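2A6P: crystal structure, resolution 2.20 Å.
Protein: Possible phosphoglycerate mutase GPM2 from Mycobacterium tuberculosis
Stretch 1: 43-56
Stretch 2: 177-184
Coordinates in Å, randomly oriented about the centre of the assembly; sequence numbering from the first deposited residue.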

ATOM      1  N   THR A  43      20.802  11.683  -1.765  1.00 28.61           N
ATOM      2  CA  THR A  43      19.759  12.693  -1.910  1.00 28.85           C
ATOM      3  C   THR A  43      18.395  12.105  -1.544  1.00 27.81           C
ATOM      4  O   THR A  43      17.594  12.754  -0.871  1.00 27.74           O
ATOM      5  CB  THR A  43      19.707  13.236  -3.354  1.00 30.39           C
ATOM      6  OG1 THR A  43      21.008  13.705  -3.735  1.00 31.02           O
ATOM      7  CG2 THR A  43      18.711  14.394  -3.456  1.00 30.14           C
ATOM      8  N   GLN A  44      18.140  10.878  -1.997  1.00 27.66           N
ATOM      9  CA  GLN A  44      16.888  10.181  -1.699  1.00 26.71           C
ATOM     10  C   GLN A  44      16.704  10.109  -0.189  1.00 26.27           C
ATOM     11  O   GLN A  44      15.647  10.467   0.339  1.00 25.14           O
ATOM     12  CB  GLN A  44      16.913   8.762  -2.270  1.00 26.06           C
ATOM     13  CG  GLN A  44      16.499   8.661  -3.731  1.00 28.09           C
ATOM     14  CD  GLN A  44      16.622   7.250  -4.280  1.00 28.94           C
ATOM     15  OE1 GLN A  44      16.054   6.921  -5.327  1.00 30.86           O
ATOM     16  NE2 GLN A  44      17.371   6.412  -3.581  1.00 29.43           N
ATOM     17  N   ALA A  45      17.746   9.643   0.495  1.00 26.39           N
ATOM     18  CA  ALA A  45      17.730   9.521   1.944  1.00 26.97           C
ATOM     19  C   ALA A  45      17.429  10.869   2.592  1.00 28.12           C
ATOM     20  O   ALA A  45      16.632  10.962   3.528  1.00 27.85           O
ATOM     21  CB  ALA A  45      19.069   9.004   2.428  1.00 26.65           C
ATOM     22  N   GLU A  46      18.088  11.910   2.094  1.00 29.64           N
ATOM     23  CA  GLU A  46      17.900  13.254   2.623  1.00 31.28           C
ATOM     24  C   GLU A  46      16.439  13.695   2.488  1.00 30.92           C
ATOM     25  O   GLU A  46      15.870  14.255   3.426  1.00 31.58           O
ATOM     26  CB  GLU A  46      18.840  14.233   1.899  1.00 33.98           C
ATOM     27  CG  GLU A  46      20.317  14.085   2.290  1.00 38.90           C
ATOM     28  CD  GLU A  46      21.265  14.894   1.397  1.00 41.71           C
ATOM     29  OE1 GLU A  46      20.969  16.075   1.115  1.00 43.17           O
ATOM     30  OE2 GLU A  46      22.317  14.353   0.982  1.00 44.71           O
ATOM     31  N   LEU A  47      15.832  13.432   1.332  1.00 29.50           N
ATOM     32  CA  LEU A  47      14.438  13.801   1.096  1.00 29.86           C
ATOM     33  C   LEU A  47      13.467  12.985   1.959  1.00 29.73           C
ATOM     34  O   LEU A  47      12.449  13.497   2.424  1.00 29.93           O
ATOM     35  CB  LEU A  47      14.098  13.635  -0.390  1.00 30.30           C
ATOM     36  CG  LEU A  47      14.833  14.617  -1.314  1.00 29.87           C
ATOM     37  CD1 LEU A  47      14.598  14.256  -2.775  1.00 30.77           C
ATOM     38  CD2 LEU A  47      14.360  16.033  -1.024  1.00 29.92           C
ATOM     39  N   ALA A  48      13.784  11.716   2.186  1.00 29.28           N
ATOM     40  CA  ALA A  48      12.931  10.874   3.013  1.00 28.83           C
ATOM     41  C   ALA A  48      12.821  11.423   4.443  1.00 28.65           C
ATOM     42  O   ALA A  48      11.726  11.493   4.998  1.00 28.48           O
ATOM     43  CB  ALA A  48      13.479   9.457   3.035  1.00 28.07           C
ATOM     44  N   GLY A  49      13.955  11.804   5.032  1.00 28.34           N
ATOM     45  CA  GLY A  49      13.955  12.340   6.384  1.00 29.66           C
ATOM     46  C   GLY A  49      13.144  13.618   6.434  1.00 30.61           C
ATOM     47  O   GLY A  49      12.549  13.961   7.453  1.00 30.37           O
ATOM     48  N   GLN A  50      13.131  14.319   5.310  1.00 31.57           N
ATOM     49  CA  GLN A  50      12.390  15.562   5.160  1.00 33.62           C
ATOM     50  C   GLN A  50      10.919  15.187   5.258  1.00 33.59           C
ATOM     51  O   GLN A  50      10.128  15.844   5.942  1.00 33.88           O
ATOM     52  CB  GLN A  50      12.680  16.160   3.781  1.00 36.12           C
ATOM     53  CG  GLN A  50      12.688  17.682   3.722  1.00 40.39           C
ATOM     54  CD  GLN A  50      13.164  18.215   2.369  1.00 42.30           C
ATOM     55  OE1 GLN A  50      12.455  18.118   1.359  1.00 42.49           O
ATOM     56  NE2 GLN A  50      14.374  18.772   2.345  1.00 42.53           N
ATOM     57  N   LEU A  51      10.571  14.109   4.564  1.00 33.64           N
ATOM     58  CA  LEU A  51       9.211  13.589   4.534  1.00 33.19           C
ATOM     59  C   LEU A  51       8.774  13.015   5.892  1.00 32.78           C
ATOM     60  O   LEU A  51       7.620  13.177   6.297  1.00 31.80           O
ATOM     61  CB  LEU A  51       9.115  12.525   3.442  1.00 33.14           C
ATOM     62  CG  LEU A  51       7.786  11.804   3.237  1.00 33.86           C
ATOM     63  CD1 LEU A  51       6.645  12.800   3.189  1.00 33.32           C
ATOM     64  CD2 LEU A  51       7.873  10.998   1.943  1.00 34.22           C
ATOM     65  N   LEU A  52       9.697  12.348   6.586  1.00 32.23           N
ATOM     66  CA  LEU A  52       9.396  11.774   7.894  1.00 33.31           C
ATOM     67  C   LEU A  52       9.084  12.911   8.859  1.00 35.12           C
ATOM     68  O   LEU A  52       8.317  12.755   9.812  1.00 34.25           O
ATOM     69  CB  LEU A  52      10.595  10.974   8.422  1.00 32.30           C
ATOM     70  CG  LEU A  52      10.747   9.444   8.295  1.00 31.73           C
ATOM     71  CD1 LEU A  52       9.540   8.808   7.635  1.00 30.37           C
ATOM     72  CD2 LEU A  52      12.013   9.137   7.521  1.00 30.00           C
ATOM     73  N   GLY A  53       9.688  14.064   8.591  1.00 37.58           N
ATOM     74  CA  GLY A  53       9.494  15.227   9.431  1.00 39.49           C
ATOM     75  C   GLY A  53       8.059  15.687   9.535  1.00 40.81           C
ATOM     76  O   GLY A  53       7.631  16.127  10.596  1.00 42.47           O
ATOM     77  N   GLU A  54       7.301  15.587   8.452  1.00 40.98           N
ATOM     78  CA  GLU A  54       5.916  16.025   8.502  1.00 41.99           C
ATOM     79  C   GLU A  54       4.927  14.895   8.759  1.00 42.09           C
ATOM     80  O   GLU A  54       3.728  15.036   8.504  1.00 41.94           O
ATOM     81  CB  GLU A  54       5.553  16.780   7.220  1.00 43.39           C
ATOM     82  CG  GLU A  54       5.799  16.024   5.935  1.00 45.57           C
ATOM     83  CD  GLU A  54       5.715  16.928   4.718  1.00 47.14           C
ATOM     84  OE1 GLU A  54       6.506  17.892   4.648  1.00 47.54           O
ATOM     85  OE2 GLU A  54       4.861  16.679   3.836  1.00 47.70           O
ATOM     86  N   LEU A  55       5.427  13.774   9.267  1.00 42.23           N
ATOM     87  CA  LEU A  55       4.561  12.644   9.580  1.00 42.43           C
ATOM     88  C   LEU A  55       4.146  12.691  11.052  1.00 42.94           C
ATOM     89  O   LEU A  55       3.383  11.844  11.522  1.00 42.87           O
ATOM     90  CB  LEU A  55       5.262  11.317   9.268  1.00 42.19           C
ATOM     91  CG  LEU A  55       5.339  10.968   7.780  1.00 43.12           C
ATOM     92  CD1 LEU A  55       6.027   9.629   7.607  1.00 44.43           C
ATOM     93  CD2 LEU A  55       3.936  10.905   7.194  1.00 44.42           C
ATOM     94  N   GLU A  56       4.648  13.699  11.765  1.00 43.20           N
ATOM     95  CA  GLU A  56       4.345  13.887  13.181  1.00 43.34           C
ATOM     96  C   GLU A  56       4.410  12.582  13.955  1.00 41.56           C
ATOM     97  O   GLU A  56       3.392  12.076  14.427  1.00 40.24           O
ATOM     98  CB  GLU A  56       2.961  14.532  13.347  1.00 46.35           C
ATOM     99  CG  GLU A  56       2.898  15.969  12.819  1.00 50.59           C
ATOM    100  CD  GLU A  56       1.600  16.687  13.164  1.00 53.71           C
ATOM    101  OE1 GLU A  56       1.300  16.850  14.375  1.00 53.01           O
ATOM    102  OE2 GLU A  56       0.892  17.097  12.216  1.00 54.65           O
ATOM    103  N   PRO A 177      10.048   0.571  -3.328  1.00 16.55           N
ATOM    104  CA  PRO A 177      11.200   1.156  -4.035  1.00 17.26           C
ATOM    105  C   PRO A 177      12.211   1.800  -3.091  1.00 18.75           C
ATOM    106  O   PRO A 177      11.933   1.982  -1.900  1.00 18.85           O
ATOM    107  CB  PRO A 177      10.553   2.156  -5.009  1.00 16.77           C
ATOM    108  CG  PRO A 177       9.275   2.553  -4.306  1.00 18.48           C
ATOM    109  CD  PRO A 177       8.787   1.250  -3.688  1.00 16.35           C
ATOM    110  N   THR A 178      13.388   2.129  -3.622  1.00 19.68           N
ATOM    111  CA  THR A 178      14.451   2.728  -2.816  1.00 18.76           C
ATOM    112  C   THR A 178      14.020   4.054  -2.217  1.00 18.26           C
ATOM    113  O   THR A 178      13.447   4.901  -2.893  1.00 17.86           O
ATOM    114  CB  THR A 178      15.721   2.972  -3.646  1.00 19.66           C
ATOM    115  OG1 THR A 178      15.421   3.867  -4.719  1.00 20.68           O
ATOM    116  CG2 THR A 178      16.252   1.665  -4.210  1.00 21.06           C
ATOM    117  N   ALA A 179      14.317   4.228  -0.937  1.00 18.79           N
ATOM    118  CA  ALA A 179      13.970   5.445  -0.211  1.00 18.03           C
ATOM    119  C   ALA A 179      12.468   5.647  -0.086  1.00 17.73           C
ATOM    120  O   ALA A 179      12.007   6.778   0.055  1.00 19.87           O
ATOM    121  CB  ALA A 179      14.606   6.666  -0.884  1.00 19.02           C
ATOM    122  N   SER A 180      11.704   4.559  -0.137  1.00 17.24           N
ATOM    123  CA  SER A 180      10.252   4.653   0.001  1.00 14.73           C
ATOM    124  C   SER A 180       9.812   4.275   1.424  1.00 14.00           C
ATOM    125  O   SER A 180      10.510   3.548   2.142  1.00 13.53           O
ATOM    126  CB  SER A 180       9.561   3.744  -1.016  1.00 13.70           C
ATOM    127  OG  SER A 180       9.761   2.377  -0.709  1.00 14.22           O
ATOM    128  N   ILE A 181       8.645   4.774   1.813  1.00 13.40           N
ATOM    129  CA  ILE A 181       8.080   4.540   3.136  1.00 14.17           C
ATOM    130  C   ILE A 181       6.740   3.790   3.095  1.00 14.30           C
ATOM    131  O   ILE A 181       5.875   4.079   2.266  1.00 12.79           O
ATOM    132  CB  ILE A 181       7.865   5.898   3.879  1.00 16.44           C
ATOM    133  CG1 ILE A 181       9.209   6.628   4.049  1.00 16.97           C
ATOM    134  CG2 ILE A 181       7.176   5.674   5.229  1.00 13.40           C
ATOM    135  CD1 ILE A 181       9.060   8.052   4.568  1.00 16.35           C
ATOM    136  N   GLY A 182       6.602   2.809   3.985  1.00 14.08           N
ATOM    137  CA  GLY A 182       5.366   2.052   4.109  1.00 14.25           C
ATOM    138  C   GLY A 182       4.936   2.275   5.552  1.00 12.85           C
ATOM    139  O   GLY A 182       5.811   2.393   6.415  1.00 13.61           O
ATOM    140  N   ILE A 183       3.627   2.360   5.826  1.00 12.23           N
ATOM    141  CA  ILE A 183       3.138   2.597   7.191  1.00 11.45           C
ATOM    142  C   ILE A 183       2.061   1.600   7.611  1.00 13.33           C
ATOM    143  O   ILE A 183       1.048   1.441   6.936  1.00 15.68           O
ATOM    144  CB  ILE A 183       2.573   4.034   7.348  1.00  9.96           C
ATOM    145  CG1 ILE A 183       3.667   5.061   7.033  1.00  7.07           C
ATOM    146  CG2 ILE A 183       2.021   4.233   8.749  1.00  7.89           C
ATOM    147  CD1 ILE A 183       3.231   6.475   7.149  1.00  7.19           C
ATOM    148  N   CYS A 184       2.290   0.929   8.734  1.00 14.59           N
ATOM    149  CA  CYS A 184       1.351  -0.070   9.248  1.00 16.21           C
ATOM    150  C   CYS A 184       0.633   0.433  10.496  1.00 17.64           C
ATOM    151  O   CYS A 184       1.248   1.039  11.366  1.00 19.42           O
ATOM    152  CB  CYS A 184       2.086  -1.362   9.592  1.00 13.65           C
ATOM    153  SG  CYS A 184       2.867  -2.167   8.222  1.00 17.95           S
TER
HETATM  154  O   HOH W   1      12.671   9.677  -0.667  1.00 27.60           O

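The first stretch opens in a helix that begins earlier in the chain, and the second stretch passes from a turn into a strand that runs through Cys184. The axes of helix and strand approach to 9.7 Å, and their N-to-C directions differ by 34°, so the two elements run roughly alongside each other in the same sense. The spacing is uneven: the CA atoms of Gln44 and Ala179 lie 5.8 Å apart, whereas those of Leu55 and Ile183 are 10.4 Å apart. At the closer pair Gln44 meets Ala179 through its CB; at the wider one the ends of Leu55 and Ile183 meet.

No clear backbone hydrogen bond crosses between the stretches. In the helix, Leu47 N donates to Thr43 O at 2.9 Å, and Leu52 N to Ala48 O at 2.7 Å, the i to i+4 pattern; after this the span shortens to three residues, with Glu54 N to Leu51 O at 3.2 Å and Leu55 N to Leu52 O at 3.1 Å. The type II turn from Pro177 to Ser180 is closed by a weak bond from Ser180 N to Pro177 O (3.1 Å). The same carbonyl accepts a shorter bond from the side chain, Ser180 OG to Pro177 O at 2.5 Å. Ala179, at phi/psi 65/26, holds the left-handed position of this turn and directs its CB toward the helix.

Apolar contact accounts for most of the pairing, within a buried surface of 349 Å² summed over both sides. Gln44 CB meets Ala179 CB at 3.4 Å, a close approach between aliphatic carbons. Ile181, with 81 Å² covered, contributes the largest area; its CD1 lies 4.1 Å from Leu51 CD2 and 3.2 Å from Leu52 CD1, the latter shorter than normal methyl contact, with Leu52 between rotamer wells, so the modelled end of that side chain is strained. Leu52 reaches this site although its CA-to-CB bond points sideways, since the end of its side chain comes nearer the strand. Farther along, Leu55 CD1 and Ile183 CD1 meet at 4.2 Å. Ile181 and Ile183 both point toward the first stretch; Ser180, just before Ile181, points away.

Polar linkage is sparse, with no clear direct hydrogen bond between the stretches. Instead, water 1 bridges two backbone carbonyls, donating to Gln44 O at 3.2 Å and to Ala179 O at 3.1 Å. Two acceptors cannot bond to each other, and a water with two hydrogens can serve both. Here it joins the helix to the turn beside the Gln44-Ala179 contact.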